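Local coordinates for protein DNA polymerase III, beta subunit (Eubacterium rectale, PDB 3T0P) that probably acts as a ring-shaped, head-to-tail homodimeric sliding clamp around DNA, tethering DNA polymerases and other proteins to it and making synthesis processive, at residues K281-N286 with F320-F325; D266-A271 with F324-L329; L273-G278 with L294-F299; K314-G319 with V342-P347. All blocks are in the same frame, centred on the assembly; numbering follows the deposited sequence. Where two conformers were deposited one is given.

Interaction 1: K281-N286 with F320-F325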
loop_
_atom_site.group_PDB
_atom_site.type_symbol
_atom_site.label_atom_id
_atom_site.label_comp_id
_atom_site.label_asym_id
_atom_site.label_seq_id
_atom_site.Cartn_x
_atom_site.Cartn_y
_atom_site.Cartn_z
ATOM N N LYS B 281 -12.658 21.321 -11.667
ATOM C CA LYS B 281 -14.027 21.584 -12.102
ATOM C C LYS B 281 -14.995 21.387 -10.924
ATOM O O LYS B 281 -14.846 20.439 -10.163
ATOM C CB LYS B 281 -14.413 20.689 -13.304
ATOM C CG LYS B 281 -13.656 20.988 -14.603
ATOM C CD LYS B 281 -14.370 22.041 -15.449
ATOM C CE LYS B 281 -13.577 22.426 -16.674
ATOM N NZ LYS B 281 -14.182 21.901 -17.930
ATOM N N PRO B 282 -15.983 22.274 -10.710
ATOM C CA PRO B 282 -16.941 22.007 -9.628
ATOM C C PRO B 282 -18.011 20.984 -10.034
ATOM O O PRO B 282 -18.237 20.758 -11.214
ATOM C CB PRO B 282 -17.569 23.368 -9.374
ATOM C CG PRO B 282 -17.454 24.101 -10.675
ATOM C CD PRO B 282 -16.346 23.485 -11.480
ATOM N N ILE B 283 -18.618 20.323 -9.052
ATOM C CA ILE B 283 -19.780 19.484 -9.278
ATOM C C ILE B 283 -20.986 20.459 -9.159
ATOM O O ILE B 283 -21.010 21.274 -8.224
ATOM C CB ILE B 283 -19.843 18.241 -8.334
ATOM C CG1 ILE B 283 -21.004 17.330 -8.767
ATOM C CG2 ILE B 283 -19.930 18.636 -6.835
ATOM C CD1 ILE B 283 -20.833 15.977 -8.555
ATOM N N ILE B 284 -21.898 20.453 -10.145
ATOM C CA ILE B 284 -23.091 21.321 -10.160
ATOM C C ILE B 284 -24.309 20.531 -9.676
ATOM O O ILE B 284 -24.581 19.467 -10.220
ATOM C CB ILE B 284 -23.372 21.940 -11.552
ATOM C CG1 ILE B 284 -22.143 22.638 -12.180
ATOM C CG2 ILE B 284 -24.627 22.843 -11.552
ATOM C CD1 ILE B 284 -21.529 23.733 -11.422
HETATM N N MSE B 285 -25.020 21.042 -8.646
HETATM C CA MSE B 285 -26.252 20.446 -8.135
HETATM C C MSE B 285 -27.468 21.296 -8.559
HETATM O O MSE B 285 -27.452 22.511 -8.385
HETATM C CB MSE B 285 -26.255 20.334 -6.603
HETATM C CG MSE B 285 -25.195 19.404 -5.986
HETATM SE SE MSE B 285 -25.360 19.552 -3.990
HETATM C CE MSE B 285 -23.958 18.227 -3.448
ATOM N N ASN B 286 -28.497 20.659 -9.121
ATOM C CA ASN B 286 -29.758 21.316 -9.470
ATOM C C ASN B 286 -30.823 20.620 -8.613
ATOM O O ASN B 286 -31.170 19.448 -8.834
ATOM C CB ASN B 286 -30.037 21.270 -10.966
ATOM C CG ASN B 286 -29.347 22.344 -11.781
ATOM O OD1 ASN B 286 -28.171 22.243 -12.124
ATOM N ND2 ASN B 286 -30.095 23.346 -12.220
ATOM N N PHE B 320 -19.972 23.146 -6.162
ATOM C CA PHE B 320 -19.014 22.839 -5.099
ATOM C C PHE B 320 -17.795 22.123 -5.582
ATOM O O PHE B 320 -17.848 21.383 -6.573
ATOM C CB PHE B 320 -19.648 21.886 -4.057
ATOM C CG PHE B 320 -20.824 22.411 -3.278
ATOM C CD1 PHE B 320 -20.632 23.182 -2.125
ATOM C CD2 PHE B 320 -22.126 22.105 -3.664
ATOM C CE1 PHE B 320 -21.725 23.674 -1.406
ATOM C CE2 PHE B 320 -23.217 22.575 -2.927
ATOM C CZ PHE B 320 -23.008 23.362 -1.808
ATOM N N ASN B 321 -16.727 22.220 -4.785
ATOM C CA ASN B 321 -15.525 21.401 -4.970
ATOM C C ASN B 321 -15.918 20.004 -4.477
ATOM O O ASN B 321 -16.296 19.865 -3.300
ATOM C CB ASN B 321 -14.351 21.978 -4.197
ATOM C CG ASN B 321 -13.044 21.252 -4.371
ATOM O OD1 ASN B 321 -12.969 20.073 -4.758
ATOM N ND2 ASN B 321 -11.970 21.953 -4.079
ATOM N N PRO B 322 -15.931 18.983 -5.375
ATOM C CA PRO B 322 -16.385 17.637 -4.958
ATOM C C PRO B 322 -15.641 17.072 -3.739
ATOM O O PRO B 322 -16.274 16.412 -2.891
ATOM C CB PRO B 322 -16.152 16.758 -6.200
ATOM C CG PRO B 322 -15.439 17.590 -7.184
ATOM C CD PRO B 322 -15.550 19.018 -6.806
ATOM N N LYS B 323 -14.330 17.375 -3.624
ATOM C CA LYS B 323 -13.453 16.906 -2.537
ATOM C C LYS B 323 -14.030 17.205 -1.122
ATOM O O LYS B 323 -14.025 16.324 -0.257
ATOM C CB LYS B 323 -12.069 17.548 -2.672
ATOM C CG LYS B 323 -11.054 17.125 -1.609
ATOM C CD LYS B 323 -9.854 18.080 -1.556
ATOM C CE LYS B 323 -8.755 17.543 -0.671
ATOM N NZ LYS B 323 -9.166 17.440 0.758
ATOM N N PHE B 324 -14.549 18.421 -0.924
ATOM C CA PHE B 324 -15.112 18.885 0.345
ATOM C C PHE B 324 -16.336 18.045 0.785
ATOM O O PHE B 324 -16.489 17.734 1.962
ATOM C CB PHE B 324 -15.473 20.370 0.248
ATOM C CG PHE B 324 -14.310 21.303 -0.068
ATOM C CD1 PHE B 324 -12.990 20.901 0.136
ATOM C CD2 PHE B 324 -14.537 22.584 -0.564
ATOM C CE1 PHE B 324 -11.921 21.764 -0.150
ATOM C CE2 PHE B 324 -13.468 23.442 -0.856
ATOM C CZ PHE B 324 -12.169 23.030 -0.628
ATOM N N PHE B 325 -17.168 17.645 -0.164
ATOM C CA PHE B 325 -18.326 16.828 0.134
ATOM C C PHE B 325 -17.909 15.391 0.421
ATOM O O PHE B 325 -18.432 14.787 1.357
ATOM C CB PHE B 325 -19.314 16.888 -1.036
ATOM C CG PHE B 325 -20.478 17.797 -0.744
ATOM C CD1 PHE B 325 -21.594 17.328 -0.057
ATOM C CD2 PHE B 325 -20.434 19.141 -1.093
ATOM C CE1 PHE B 325 -22.647 18.186 0.260
ATOM C CE2 PHE B 325 -21.485 19.999 -0.762
ATOM C CZ PHE B 325 -22.592 19.512 -0.115
#
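The selenomethionine Met285 touches two phenylalanine rings of residues 320-325, each with a different atom. Its CE sits over the face of the Phe325 ring, above the middle, 3.9 Å from the ring centroid and only 13° off the normal, a CH-pi contact in which the two side chains meet tip to tip. Its SE lies against the Phe320 ring instead, nearest CE2 at 3.9 Å, with the two side chains crossing at about a right angle; this Met-aromatic contact is oblique. The chain is extended beyond CG (chi2 176°, chi3 178°), which carries SE past Phe320 and CE on to Phe325. The two rings also touch each other, CE2 of Phe325 standing over the centre of one face of Phe320. Beside this cluster the backbones pair: Ile283 and Phe320 form an antiparallel hydrogen-bonded pair, in which Ile283 N donates to Phe320 O at 2.8 Å and Phe320 N to Ile283 O at 3.0 Å. Ile283 CG2 packs 4.3 Å from Pro322 CB. Immediately after the bridge the chain turns into a helix: Asn321 is its N-cap, and its OD1 accepts from Lys323 N at 3.2 Å, with the donor standing above the carbonyl plane. The contact thus marks the point where strand 316-320, at the edge of a four-stranded antiparallel sheet, gives way to helix 322-329. Strand 291-297 flanks strand 283-288 on its other edge, while Ile268 and Ala271 of helix 261-272 pack against Pro322, Phe325 and Ile283.

Interaction 2: D266-A271 with F324-L329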
loop_
_atom_site.group_PDB
_atom_site.type_symbol
_atom_site.label_atom_id
_atom_site.label_comp_id
_atom_site.label_asym_id
_atom_site.label_seq_id
_atom_site.Cartn_x
_atom_site.Cartn_y
_atom_site.Cartn_z
ATOM N N ASP B 266 -21.534 8.189 -3.250
ATOM C CA ASP B 266 -21.157 7.408 -4.466
ATOM C C ASP B 266 -21.227 8.237 -5.756
ATOM O O ASP B 266 -20.378 8.085 -6.634
ATOM C CB ASP B 266 -22.019 6.160 -4.610
ATOM C CG ASP B 266 -21.676 5.080 -3.590
ATOM O OD1 ASP B 266 -20.668 5.259 -2.832
ATOM O OD2 ASP B 266 -22.430 4.073 -3.514
ATOM N N CYS B 267 -22.204 9.139 -5.847
ATOM C CA CYS B 267 -22.354 9.951 -7.025
ATOM C C CYS B 267 -21.229 10.988 -7.161
ATOM O O CYS B 267 -20.716 11.182 -8.254
ATOM C CB CYS B 267 -23.712 10.634 -7.024
ATOM S SG CYS B 267 -23.824 11.961 -8.239
ATOM N N ILE B 268 -20.892 11.697 -6.066
ATOM C CA ILE B 268 -19.846 12.715 -6.076
ATOM C C ILE B 268 -18.491 12.037 -6.343
ATOM O O ILE B 268 -17.664 12.563 -7.099
ATOM C CB ILE B 268 -19.854 13.562 -4.782
ATOM C CG1 ILE B 268 -21.244 14.223 -4.604
ATOM C CG2 ILE B 268 -18.752 14.623 -4.857
ATOM C CD1 ILE B 268 -21.430 15.177 -3.397
ATOM N N ASP B 269 -18.300 10.845 -5.791
ATOM C CA ASP B 269 -17.079 10.083 -6.016
ATOM C C ASP B 269 -16.972 9.693 -7.517
ATOM O O ASP B 269 -15.902 9.854 -8.099
ATOM C CB ASP B 269 -17.065 8.869 -5.086
ATOM C CG ASP B 269 -15.835 7.989 -5.180
ATOM O OD1 ASP B 269 -14.704 8.529 -5.052
ATOM O OD2 ASP B 269 -16.004 6.753 -5.312
ATOM N N ARG B 270 -18.078 9.268 -8.151
ATOM C CA ARG B 270 -18.123 8.935 -9.596
ATOM C C ARG B 270 -17.693 10.134 -10.438
ATOM O O ARG B 270 -16.898 9.993 -11.340
ATOM C CB ARG B 270 -19.551 8.551 -10.039
ATOM C CG ARG B 270 -19.860 7.108 -9.871
ATOM C CD ARG B 270 -21.168 6.723 -10.550
ATOM N NE ARG B 270 -22.332 7.030 -9.724
ATOM C CZ ARG B 270 -22.756 6.296 -8.698
ATOM N NH1 ARG B 270 -22.091 5.210 -8.329
ATOM N NH2 ARG B 270 -23.836 6.656 -8.020
ATOM N N ALA B 271 -18.233 11.308 -10.138
ATOM C CA ALA B 271 -17.927 12.549 -10.818
ATOM C C ALA B 271 -16.422 12.887 -10.782
ATOM O O ALA B 271 -15.910 13.407 -11.769
ATOM C CB ALA B 271 -18.729 13.681 -10.177
ATOM N N PHE B 324 -14.549 18.421 -0.924
ATOM C CA PHE B 324 -15.112 18.885 0.345
ATOM C C PHE B 324 -16.336 18.045 0.785
ATOM O O PHE B 324 -16.489 17.734 1.962
ATOM C CB PHE B 324 -15.473 20.370 0.248
ATOM C CG PHE B 324 -14.310 21.303 -0.068
ATOM C CD1 PHE B 324 -12.990 20.901 0.136
ATOM C CD2 PHE B 324 -14.537 22.584 -0.564
ATOM C CE1 PHE B 324 -11.921 21.764 -0.150
ATOM C CE2 PHE B 324 -13.468 23.442 -0.856
ATOM C CZ PHE B 324 -12.169 23.030 -0.628
ATOM N N PHE B 325 -17.168 17.645 -0.164
ATOM C CA PHE B 325 -18.326 16.828 0.134
ATOM C C PHE B 325 -17.909 15.391 0.421
ATOM O O PHE B 325 -18.432 14.787 1.357
ATOM C CB PHE B 325 -19.314 16.888 -1.036
ATOM C CG PHE B 325 -20.478 17.797 -0.744
ATOM C CD1 PHE B 325 -21.594 17.328 -0.057
ATOM C CD2 PHE B 325 -20.434 19.141 -1.093
ATOM C CE1 PHE B 325 -22.647 18.186 0.260
ATOM C CE2 PHE B 325 -21.485 19.999 -0.762
ATOM C CZ PHE B 325 -22.592 19.512 -0.115
ATOM N N ILE B 326 -16.998 14.842 -0.387
ATOM C CA ILE B 326 -16.482 13.486 -0.237
ATOM C C ILE B 326 -15.823 13.362 1.158
ATOM O O ILE B 326 -16.191 12.470 1.924
ATOM C CB ILE B 326 -15.513 13.118 -1.378
ATOM C CG1 ILE B 326 -16.271 12.875 -2.687
ATOM C CG2 ILE B 326 -14.685 11.879 -1.015
ATOM C CD1 ILE B 326 -15.432 12.995 -3.958
ATOM N N ASP B 327 -14.945 14.302 1.519
ATOM C CA ASP B 327 -14.279 14.274 2.844
ATOM C C ASP B 327 -15.284 14.210 3.981
ATOM O O ASP B 327 -15.126 13.369 4.851
ATOM C CB ASP B 327 -13.396 15.511 3.065
ATOM C CG ASP B 327 -12.146 15.614 2.240
ATOM O OD1 ASP B 327 -11.822 14.630 1.517
ATOM O OD2 ASP B 327 -11.490 16.694 2.289
ATOM N N ALA B 328 -16.354 15.059 3.940
ATOM C CA ALA B 328 -17.342 15.078 5.012
ATOM C C ALA B 328 -18.250 13.857 4.973
ATOM O O ALA B 328 -18.513 13.285 6.021
ATOM C CB ALA B 328 -18.179 16.359 4.954
ATOM N N LEU B 329 -18.737 13.454 3.792
ATOM C CA LEU B 329 -19.644 12.309 3.690
ATOM C C LEU B 329 -18.955 11.005 4.101
ATOM O O LEU B 329 -19.614 10.177 4.717
ATOM C CB LEU B 329 -20.271 12.193 2.303
ATOM C CG LEU B 329 -21.224 13.316 1.905
ATOM C CD1 LEU B 329 -21.516 13.276 0.405
ATOM C CD2 LEU B 329 -22.508 13.296 2.736
#
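Apolar packing centred on Ile268 joins the two helices, and its two branches take different partners. The longer branch ends in CD1, which touches Phe325 at the root of the side chain, 3.6 Å from CB and 3.8 Å from CG, and reaches Leu329 CD1 one turn further on at 4.3 Å. The other branch, CG2, is anti to the backbone N and lies 3.7 Å from Ile326 CG1; here the two isoleucines slide past each other in opposite directions. Ile268 is thereby set across from three residues of helix 322-329.

Side chain also meets backbone: Ile326 CD1 approaches Asp269 CA at 3.9 Å and is equally near Ile268 O, so the end of Ile326 rests on the surface of the facing helix. The short helix segments run roughly antiparallel, with 141° between their directions and 9.5 Å between their axes at closest approach.

Polar interactions lie outside this apolar seam. Arg270, on another side of helix 261-272, makes a salt bridge with Glu305 and a hydrogen bond to the backbone O of Lys81 of the second subunit. Asp327 pairs with Arg176 and Lys323 of its own chain.

Two antiparallel helices packed together over beta sheets are the hallmark of a domain of the DNA clamp fold, repeated in each of the three domains of a bacterial beta clamp; in such rings the helices line the central channel through which DNA passes.

Interaction 3: L273-G278 with L294-F299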
loop_
_atom_site.group_PDB
_atom_site.type_symbol
_atom_site.label_atom_id
_atom_site.label_comp_id
_atom_site.label_asym_id
_atom_site.label_seq_id
_atom_site.Cartn_x
_atom_site.Cartn_y
_atom_site.Cartn_z
ATOM N N LEU B 273 -13.830 11.070 -11.128
ATOM C CA LEU B 273 -13.012 10.371 -12.122
ATOM C C LEU B 273 -12.818 11.244 -13.382
ATOM O O LEU B 273 -11.831 11.073 -14.086
ATOM C CB LEU B 273 -13.564 8.964 -12.478
ATOM C CG LEU B 273 -14.823 8.835 -13.358
ATOM C CD1 LEU B 273 -14.485 8.860 -14.838
ATOM C CD2 LEU B 273 -15.578 7.562 -13.028
ATOM N N LEU B 274 -13.733 12.186 -13.654
ATOM C CA LEU B 274 -13.619 13.034 -14.839
ATOM C C LEU B 274 -12.668 14.229 -14.640
ATOM O O LEU B 274 -12.268 14.862 -15.612
ATOM C CB LEU B 274 -14.996 13.530 -15.261
ATOM C CG LEU B 274 -15.920 12.473 -15.831
ATOM C CD1 LEU B 274 -17.287 13.023 -16.033
ATOM C CD2 LEU B 274 -15.403 11.922 -17.157
ATOM N N VAL B 275 -12.303 14.515 -13.400
ATOM C CA VAL B 275 -11.439 15.631 -13.066
ATOM C C VAL B 275 -10.122 15.103 -12.397
ATOM O O VAL B 275 -10.147 14.486 -11.330
ATOM C CB VAL B 275 -12.207 16.691 -12.232
ATOM C CG1 VAL B 275 -13.271 17.367 -13.093
ATOM C CG2 VAL B 275 -12.861 16.083 -11.004
ATOM N N LYS B 276 -8.990 15.269 -13.100
ATOM C CA LYS B 276 -7.669 14.796 -12.646
ATOM C C LYS B 276 -6.738 15.991 -12.432
ATOM O O LYS B 276 -6.817 16.951 -13.197
ATOM C CB LYS B 276 -7.043 13.784 -13.642
ATOM C CG LYS B 276 -8.002 12.737 -14.252
ATOM C CD LYS B 276 -8.179 11.454 -13.413
ATOM C CE LYS B 276 -8.611 10.286 -14.292
ATOM N NZ LYS B 276 -9.405 9.256 -13.554
ATOM N N GLU B 277 -5.863 15.902 -11.393
ATOM C CA GLU B 277 -4.857 16.841 -10.836
ATOM C C GLU B 277 -4.708 18.220 -11.553
ATOM O O GLU B 277 -4.713 19.240 -10.856
ATOM C CB GLU B 277 -3.480 16.165 -10.723
ATOM N N GLY B 278 -4.547 18.225 -12.884
ATOM C CA GLY B 278 -4.419 19.434 -13.700
ATOM C C GLY B 278 -5.723 20.169 -13.980
ATOM O O GLY B 278 -5.721 21.214 -14.646
ATOM N N LEU B 294 -26.978 16.099 -10.495
ATOM C CA LEU B 294 -25.554 16.391 -10.379
ATOM C C LEU B 294 -24.882 16.268 -11.723
ATOM O O LEU B 294 -25.094 15.291 -12.436
ATOM C CB LEU B 294 -24.872 15.462 -9.361
ATOM C CG LEU B 294 -25.405 15.562 -7.947
ATOM C CD1 LEU B 294 -26.439 14.470 -7.700
ATOM C CD2 LEU B 294 -24.295 15.440 -6.948
ATOM N N ARG B 295 -24.085 17.273 -12.072
ATOM C CA ARG B 295 -23.332 17.299 -13.331
ATOM C C ARG B 295 -21.899 17.726 -13.124
ATOM O O ARG B 295 -21.593 18.563 -12.248
ATOM C CB ARG B 295 -23.950 18.265 -14.356
ATOM C CG ARG B 295 -25.363 17.946 -14.774
ATOM C CD ARG B 295 -25.956 19.010 -15.681
ATOM N NE ARG B 295 -25.994 20.327 -15.039
ATOM C CZ ARG B 295 -26.624 21.385 -15.538
ATOM N NH1 ARG B 295 -27.301 21.288 -16.676
ATOM N NH2 ARG B 295 -26.596 22.547 -14.894
ATOM N N ILE B 296 -21.044 17.204 -14.004
ATOM C CA ILE B 296 -19.671 17.591 -14.110
ATOM C C ILE B 296 -19.307 17.384 -15.554
ATOM O O ILE B 296 -19.858 16.497 -16.210
ATOM C CB ILE B 296 -18.744 16.855 -13.089
ATOM C CG1 ILE B 296 -17.468 17.666 -12.811
ATOM C CG2 ILE B 296 -18.446 15.380 -13.482
ATOM C CD1 ILE B 296 -16.782 17.294 -11.446
ATOM N N ASN B 297 -18.415 18.216 -16.069
ATOM C CA ASN B 297 -17.894 18.054 -17.437
ATOM C C ASN B 297 -16.430 18.473 -17.433
ATOM O O ASN B 297 -16.039 19.340 -16.651
ATOM C CB ASN B 297 -18.709 18.825 -18.481
ATOM C CG ASN B 297 -18.716 20.276 -18.211
ATOM O OD1 ASN B 297 -17.808 21.004 -18.629
ATOM N ND2 ASN B 297 -19.679 20.698 -17.401
ATOM N N SER B 298 -15.620 17.819 -18.259
ATOM C CA SER B 298 -14.193 18.087 -18.415
ATOM C C SER B 298 -13.767 17.733 -19.833
ATOM O O SER B 298 -14.615 17.399 -20.660
ATOM C CB SER B 298 -13.380 17.314 -17.374
ATOM O OG SER B 298 -13.311 15.921 -17.643
ATOM N N PHE B 299 -12.452 17.794 -20.114
ATOM C CA PHE B 299 -11.895 17.390 -21.411
ATOM C C PHE B 299 -12.079 15.883 -21.624
ATOM O O PHE B 299 -12.230 15.458 -22.757
ATOM C CB PHE B 299 -10.417 17.788 -21.529
ATOM C CG PHE B 299 -10.255 19.287 -21.596
ATOM C CD1 PHE B 299 -10.675 20.001 -22.718
ATOM C CD2 PHE B 299 -9.722 19.993 -20.525
ATOM C CE1 PHE B 299 -10.555 21.392 -22.768
ATOM C CE2 PHE B 299 -9.601 21.389 -20.575
ATOM C CZ PHE B 299 -10.015 22.076 -21.697
#
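The end of a sheet strand and the connection that follows a helix of the C-terminal clamp domain are fastened together here, where Ser298 donates its hydroxyl proton to Leu274 O. The OG to O distance is 2.5 Å, a short bond, and OG approaches tilted 32° from the carbonyl plane. With OG between the backbone N and the carbonyl carbon (chi1 73°), the hydroxyl also accepts from Ile300 N, two residues on, so OG joins residues 273-278 to the chain just past the strand. Apolar contacts continue from this bond to Ile296, two residues back along the strand. Its CG2 meets Leu274 CD1 at 3.7 Å, the two side chains sliding past each other in opposite directions. Its other branch reaches toward Val275 tip to tip, CD1 standing 3.9 Å from CG1 and 4.1 Å from CG2, so the leucine and the valine clasp separate branches of one isoleucine. Within the connection, Lys276 NZ reaches back to Leu273 O in the carbonyl plane, at 3.1 Å. Leu274 packs also on Phe106 of the second subunit, which places the contact at the dimer interface. Helix 261-272 precedes the connection and lays Ala271 against Ile296, while strand 302-308 borders strand 291-297 and supplies Met303 to Leu274.

Interaction 4: K314-G319 with V342-P347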
loop_
_atom_site.group_PDB
_atom_site.type_symbol
_atom_site.label_atom_id
_atom_site.label_comp_id
_atom_site.label_asym_id
_atom_site.label_seq_id
_atom_site.Cartn_x
_atom_site.Cartn_y
_atom_site.Cartn_z
ATOM N N LYS B 314 -36.937 26.535 -1.501
ATOM C CA LYS B 314 -36.663 26.937 -2.877
ATOM C C LYS B 314 -35.860 25.946 -3.719
ATOM O O LYS B 314 -34.905 25.318 -3.232
ATOM C CB LYS B 314 -35.882 28.264 -2.890
ATOM C CG LYS B 314 -36.621 29.479 -2.335
ATOM C CD LYS B 314 -35.678 30.671 -2.167
ATOM C CE LYS B 314 -36.432 31.910 -1.724
ATOM N NZ LYS B 314 -35.524 33.047 -1.405
ATOM N N ASP B 315 -36.178 25.912 -5.033
ATOM C CA ASP B 315 -35.340 25.218 -6.014
ATOM C C ASP B 315 -33.990 25.953 -6.014
ATOM O O ASP B 315 -33.960 27.174 -5.793
ATOM C CB ASP B 315 -35.967 25.242 -7.420
ATOM C CG ASP B 315 -37.160 24.326 -7.676
ATOM O OD1 ASP B 315 -37.612 23.657 -6.734
ATOM O OD2 ASP B 315 -37.639 24.279 -8.830
ATOM N N ILE B 316 -32.879 25.233 -6.211
ATOM C CA ILE B 316 -31.576 25.900 -6.195
ATOM C C ILE B 316 -30.565 25.166 -7.087
ATOM O O ILE B 316 -30.530 23.935 -7.135
ATOM C CB ILE B 316 -31.023 26.080 -4.728
ATOM C CG1 ILE B 316 -29.798 27.030 -4.673
ATOM C CG2 ILE B 316 -30.759 24.743 -4.014
ATOM C CD1 ILE B 316 -29.124 27.243 -3.298
HETATM N N MSE B 317 -29.744 25.958 -7.793
HETATM C CA MSE B 317 -28.595 25.466 -8.528
HETATM C C MSE B 317 -27.362 25.964 -7.797
HETATM O O MSE B 317 -27.230 27.157 -7.567
HETATM C CB MSE B 317 -28.610 25.893 -9.978
HETATM C CG MSE B 317 -27.480 25.179 -10.744
HETATM SE SE MSE B 317 -27.381 25.621 -12.620
HETATM C CE MSE B 317 -27.459 27.596 -12.546
ATOM N N ILE B 318 -26.496 25.061 -7.365
ATOM C CA ILE B 318 -25.319 25.437 -6.576
ATOM C C ILE B 318 -24.117 24.554 -6.969
ATOM O O ILE B 318 -24.283 23.370 -7.254
ATOM C CB ILE B 318 -25.680 25.351 -5.045
ATOM C CG1 ILE B 318 -24.571 25.898 -4.135
ATOM C CG2 ILE B 318 -26.175 23.949 -4.592
ATOM C CD1 ILE B 318 -25.060 26.197 -2.628
ATOM N N GLY B 319 -22.923 25.132 -6.969
ATOM C CA GLY B 319 -21.709 24.394 -7.311
ATOM C C GLY B 319 -20.751 24.231 -6.146
ATOM O O GLY B 319 -20.711 25.074 -5.243
ATOM N N VAL B 342 -29.084 28.603 1.752
ATOM C CA VAL B 342 -29.795 29.878 1.617
ATOM C C VAL B 342 -29.832 30.230 0.145
ATOM O O VAL B 342 -30.915 30.378 -0.428
ATOM C CB VAL B 342 -29.207 31.040 2.457
ATOM C CG1 VAL B 342 -29.975 32.336 2.183
ATOM C CG2 VAL B 342 -29.232 30.716 3.937
ATOM N N ASN B 343 -28.642 30.359 -0.474
ATOM C CA ASN B 343 -28.517 30.748 -1.873
ATOM C C ASN B 343 -27.194 30.200 -2.474
ATOM O O ASN B 343 -26.336 29.717 -1.721
ATOM C CB ASN B 343 -28.641 32.288 -2.001
ATOM C CG ASN B 343 -27.570 33.078 -1.312
ATOM O OD1 ASN B 343 -26.368 32.913 -1.577
ATOM N ND2 ASN B 343 -27.990 33.993 -0.448
ATOM N N PRO B 344 -27.000 30.296 -3.816
ATOM C CA PRO B 344 -25.797 29.696 -4.439
ATOM C C PRO B 344 -24.439 30.283 -4.022
ATOM O O PRO B 344 -23.404 29.712 -4.369
ATOM C CB PRO B 344 -26.031 29.914 -5.933
ATOM C CG PRO B 344 -27.510 30.011 -6.063
ATOM C CD PRO B 344 -27.935 30.784 -4.850
ATOM N N LYS B 345 -24.435 31.394 -3.288
ATOM C CA LYS B 345 -23.198 32.031 -2.847
ATOM C C LYS B 345 -23.008 31.874 -1.333
ATOM O O LYS B 345 -21.914 32.146 -0.850
ATOM C CB LYS B 345 -23.202 33.512 -3.253
ATOM C CG LYS B 345 -22.789 33.721 -4.708
ATOM C CD LYS B 345 -23.156 35.109 -5.229
ATOM C CE LYS B 345 -22.389 35.531 -6.467
ATOM N NZ LYS B 345 -22.403 34.506 -7.552
ATOM N N ALA B 346 -24.046 31.408 -0.597
ATOM C CA ALA B 346 -24.030 31.213 0.858
ATOM C C ALA B 346 -23.516 29.815 1.242
ATOM O O ALA B 346 -23.632 28.888 0.446
ATOM C CB ALA B 346 -25.429 31.415 1.424
ATOM N N PRO B 347 -23.034 29.601 2.482
ATOM C CA PRO B 347 -22.581 28.250 2.854
ATOM C C PRO B 347 -23.673 27.179 2.824
ATOM O O PRO B 347 -24.856 27.483 2.954
ATOM C CB PRO B 347 -22.092 28.433 4.292
ATOM C CG PRO B 347 -21.817 29.876 4.443
ATOM C CD PRO B 347 -22.825 30.559 3.591
HETATM O O HOH W 1 -22.408 27.971 -6.464
#
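Pro344 lies against strand 316-320 through CG and CB: CG is 3.2 Å from Met317 O and CB is 3.4 Å from the same oxygen. Ile316 approaches the ring obliquely, CG1 standing 4.0 Å from Pro344 CG, while its CD1 passes on to the peptide between Asn343 and Pro344, 3.6 Å from Asn343 C. With CG1 anti to the backbone N (chi1 -168°), Ile316 sends its longer branch to the proline. Ile318, two residues along, does likewise next to the backbone of the turn, and its CD1 comes 3.9 Å from Asn343 O. A water joins the segments where they do not bond directly, donating to Pro344 O and accepting from Gly319 N, each at 2.9 Å. The proline sits in a type I beta turn, Asn343 to Ala346, in the loop linking strands 336-341 and 348-351, so the contact, within the C-terminal clamp domain, sets the hairpin loop between those strands against the edge strand of the sheet that holds strand 283-288. The turn is braced from inside. Ala346 N bonds to Asn343 O, and Asn343 OD1 accepts from Lys345 N at 3.0 Å, in the carbonyl plane and on a lone pair, making an Asx turn. Further out, Met341 packs on both isoleucines and Pro363 on Ile318. Backbone bonds tie Ile316 to Ile287 and Ile318 to Met285 in strand 283-288, and Gly319 to Val364.

In the fold
All four contacts lie in the C-terminal clamp domain. Interactions 1 and 2 are closest, with centres 8 Å apart; they share Phe324 and Phe325 of helix 322-329, and Ile268 packs on both Pro322 and Met285. Interactions 1, 3 and 4 all reach one antiparallel sheet, ordered 302-308, 291-297, 283-288, 316-320. Interaction 1 pairs its last two strands, whereas 3 and 4, with centres about 21 Å apart, join it to loops. Along the chain, interaction 3 falls between the two segments of interaction 2, closing before interaction 4 opens. The helix pair, sheet and loops are thus linked through interaction 1, which touches the other three, and the domain meets the second subunit at interactions 2 and 3.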